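PDB 2P7I: methyltransferase from Pectobacterium atrosepticum SCRI1043, which probably transfers a methyl group from S-adenosylmethionine to a substrate not yet identified, as a member of the SAM-dependent methyltransferase family. Local coordinates for residues Tyr227-Gly230 / Gln231-Asp235. Residues are numbered along the deposited sequence; the frame is centred on the assembly and turned at random.
Sequences YQLG and QQYPD
Tyr-227 and Gln-231 meet one turn apart, on and just after helix 220-230. The Gln-231 chain, extended beyond CG, carries NE2 to 3.1 Å from Tyr-227 OH and 3.3 Å from its CZ, with amide and ring planes 63° apart. The donor-acceptor geometry of NE2 and OH is too poor for a hydrogen bond; OE1 of the same amide accepts one from Arg-196 NH1 of the second subunit. The backbone bond from Gln-231 N to Tyr-227 O is weak, at 3.4 Å.

The tight part is the backbone that follows. Gln-232 N reaches Leu-229 O at 2.9 Å, and Tyr-233 N reaches Gly-230 O at 3.0 Å, the latter closing a type I beta turn from Gly-230 to Tyr-233. Both donors sit well above the carbonyl planes. Tyr-233 N keeps a weak second bond to Leu-229 O, which thus receives two N-H groups.

Leu-229 and Tyr-233 pack more loosely. Leu-229, its CG anti to the backbone N (chi1 -167°), brings CD1 only to 4.1 Å from Tyr-233 CE2, and the partly exposed tyrosine turns its OH to a weak bond with Gln-150 of the third subunit.

Phe-201 of strand 192-201 packs against Leu-229 and Tyr-233, Phe-32 of helix 24-37 lies nearly parallel to the Tyr-227 ring, and the turn passes through the short 3-10 segment from Pro-234 into strand 237-245 of the central sheet.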
ATOM      1  N   TYR B 227     -12.387   4.566   9.257  1.00 26.50           N
ATOM      2  CA  TYR B 227     -11.993   3.532  10.218  1.00 26.48           C
ATOM      3  C   TYR B 227     -11.902   2.136   9.574  1.00 25.72           C
ATOM      4  O   TYR B 227     -10.934   1.358   9.770  1.00 27.82           O
ATOM      5  CB  TYR B 227     -12.975   3.536  11.396  1.00 27.78           C
ATOM      6  CG  TYR B 227     -12.756   2.387  12.352  1.00 23.84           C
ATOM      7  CD1 TYR B 227     -11.695   2.405  13.255  1.00 31.80           C
ATOM      8  CD2 TYR B 227     -13.575   1.277  12.327  1.00 28.99           C
ATOM      9  CE1 TYR B 227     -11.484   1.355  14.154  1.00 33.99           C
ATOM     10  CE2 TYR B 227     -13.358   0.200  13.217  1.00 31.72           C
ATOM     11  CZ  TYR B 227     -12.305   0.238  14.113  1.00 35.70           C
ATOM     12  OH  TYR B 227     -12.080  -0.821  14.980  1.00 29.70           O
ATOM     13  N   GLN B 228     -12.932   1.776   8.839  1.00 27.72           N
ATOM     14  CA  GLN B 228     -13.006   0.480   8.205  1.00 25.87           C
ATOM     15  C   GLN B 228     -11.865   0.312   7.195  1.00 28.49           C
ATOM     16  O   GLN B 228     -11.188  -0.707   7.183  1.00 28.65           O
ATOM     17  CB  GLN B 228     -14.325   0.301   7.486  1.00 27.85           C
ATOM     18  CG  GLN B 228     -15.536   0.182   8.377  1.00 27.25           C
ATOM     19  CD  GLN B 228     -16.814   0.250   7.517  1.00 31.55           C
ATOM     20  OE1 GLN B 228     -17.251  -0.746   6.954  1.00 45.74           O
ATOM     21  NE2 GLN B 228     -17.314   1.423   7.331  1.00 34.14           N
ATOM     22  N   LEU B 229     -11.684   1.302   6.320  1.00 28.57           N
ATOM     23  CA  LEU B 229     -10.601   1.211   5.336  1.00 27.46           C
ATOM     24  C   LEU B 229      -9.214   1.250   5.948  1.00 26.93           C
ATOM     25  O   LEU B 229      -8.323   0.602   5.440  1.00 25.40           O
ATOM     26  CB  LEU B 229     -10.714   2.311   4.287  1.00 28.90           C
ATOM     27  CG  LEU B 229      -9.816   2.110   3.053  1.00 29.93           C
ATOM     28  CD1 LEU B 229     -10.266   0.931   2.221  1.00 27.74           C
ATOM     29  CD2 LEU B 229      -9.757   3.428   2.261  1.00 30.66           C
ATOM     30  N   GLY B 230      -9.029   2.015   7.018  1.00 24.54           N
ATOM     31  CA  GLY B 230      -7.778   2.076   7.732  1.00 26.25           C
ATOM     32  C   GLY B 230      -7.237   0.752   8.160  1.00 26.66           C
ATOM     33  O   GLY B 230      -6.027   0.527   8.114  1.00 24.81           O
ATOM     34  N   GLN B 231      -8.114  -0.144   8.610  1.00 27.31           N
ATOM     35  CA  GLN B 231      -7.657  -1.494   8.948  1.00 26.46           C
ATOM     36  C   GLN B 231      -6.972  -2.202   7.790  1.00 27.04           C
ATOM     37  O   GLN B 231      -6.114  -3.060   8.020  1.00 27.45           O
ATOM     38  CB  GLN B 231      -8.807  -2.348   9.468  1.00 25.18           C
ATOM     39  CG  GLN B 231      -9.317  -1.835  10.803  1.00 27.74           C
ATOM     40  CD  GLN B 231     -10.455  -2.651  11.366  1.00 31.06           C
ATOM     41  OE1 GLN B 231     -11.022  -3.480  10.670  1.00 25.79           O
ATOM     42  NE2 GLN B 231     -10.836  -2.358  12.621  1.00 29.94           N
ATOM     43  N   GLN B 232      -7.341  -1.862   6.554  1.00 24.97           N
ATOM     44  CA  GLN B 232      -6.742  -2.485   5.389  1.00 25.12           C
ATOM     45  C   GLN B 232      -5.406  -1.822   4.986  1.00 23.61           C
ATOM     46  O   GLN B 232      -4.679  -2.394   4.184  1.00 26.76           O
ATOM     47  CB  GLN B 232      -7.749  -2.440   4.213  1.00 27.83           C
ATOM     48  CG  GLN B 232      -9.070  -3.102   4.593  1.00 30.29           C
ATOM     49  CD  GLN B 232     -10.096  -3.245   3.474  1.00 32.28           C
ATOM     50  OE1 GLN B 232      -9.895  -2.852   2.295  1.00 30.85           O
ATOM     51  NE2 GLN B 232     -11.202  -3.864   3.829  1.00 26.03           N
ATOM     52  N   TYR B 233      -5.103  -0.644   5.546  1.00 25.38           N
ATOM     53  CA  TYR B 233      -3.846   0.058   5.231  1.00 26.06           C
ATOM     54  C   TYR B 233      -3.268   0.612   6.545  1.00 23.13           C
ATOM     55  O   TYR B 233      -3.216   1.814   6.746  1.00 28.39           O
ATOM     56  CB  TYR B 233      -4.094   1.197   4.203  1.00 25.85           C
ATOM     57  CG  TYR B 233      -4.540   0.714   2.858  1.00 22.98           C
ATOM     58  CD1 TYR B 233      -3.639   0.160   1.926  1.00 25.70           C
ATOM     59  CD2 TYR B 233      -5.889   0.715   2.545  1.00 26.47           C
ATOM     60  CE1 TYR B 233      -4.082  -0.307   0.727  1.00 23.50           C
ATOM     61  CE2 TYR B 233      -6.333   0.262   1.348  1.00 24.81           C
ATOM     62  CZ  TYR B 233      -5.438  -0.249   0.428  1.00 31.89           C
ATOM     63  OH  TYR B 233      -5.927  -0.745  -0.746  1.00 29.30           O
ATOM     64  N   PRO B 234      -2.884  -0.292   7.466  1.00 26.02           N
ATOM     65  CA  PRO B 234      -2.370   0.168   8.742  1.00 25.28           C
ATOM     66  C   PRO B 234      -1.299   1.242   8.645  1.00 25.72           C
ATOM     67  O   PRO B 234      -1.244   2.119   9.479  1.00 25.33           O
ATOM     68  CB  PRO B 234      -1.817  -1.124   9.343  1.00 26.11           C
ATOM     69  CG  PRO B 234      -2.753  -2.160   8.846  1.00 28.54           C
ATOM     70  CD  PRO B 234      -2.921  -1.748   7.418  1.00 23.30           C
ATOM     71  N   ASP B 235      -0.418   1.146   7.655  1.00 26.96           N
ATOM     72  CA  ASP B 235       0.749   2.029   7.561  1.00 28.47           C
ATOM     73  C   ASP B 235       0.346   3.466   7.248  1.00 27.59           C
ATOM     74  O   ASP B 235       1.150   4.361   7.439  1.00 27.25           O
ATOM     75  CB  ASP B 235       1.735   1.518   6.517  1.00 28.23           C
ATOM     76  CG  ASP B 235       3.050   2.287   6.524  1.00 35.26           C
ATOM     77  OD1 ASP B 235       3.700   2.386   7.579  1.00 31.34           O
ATOM     78  OD2 ASP B 235       3.449   2.764   5.452  1.00 29.77           O
TER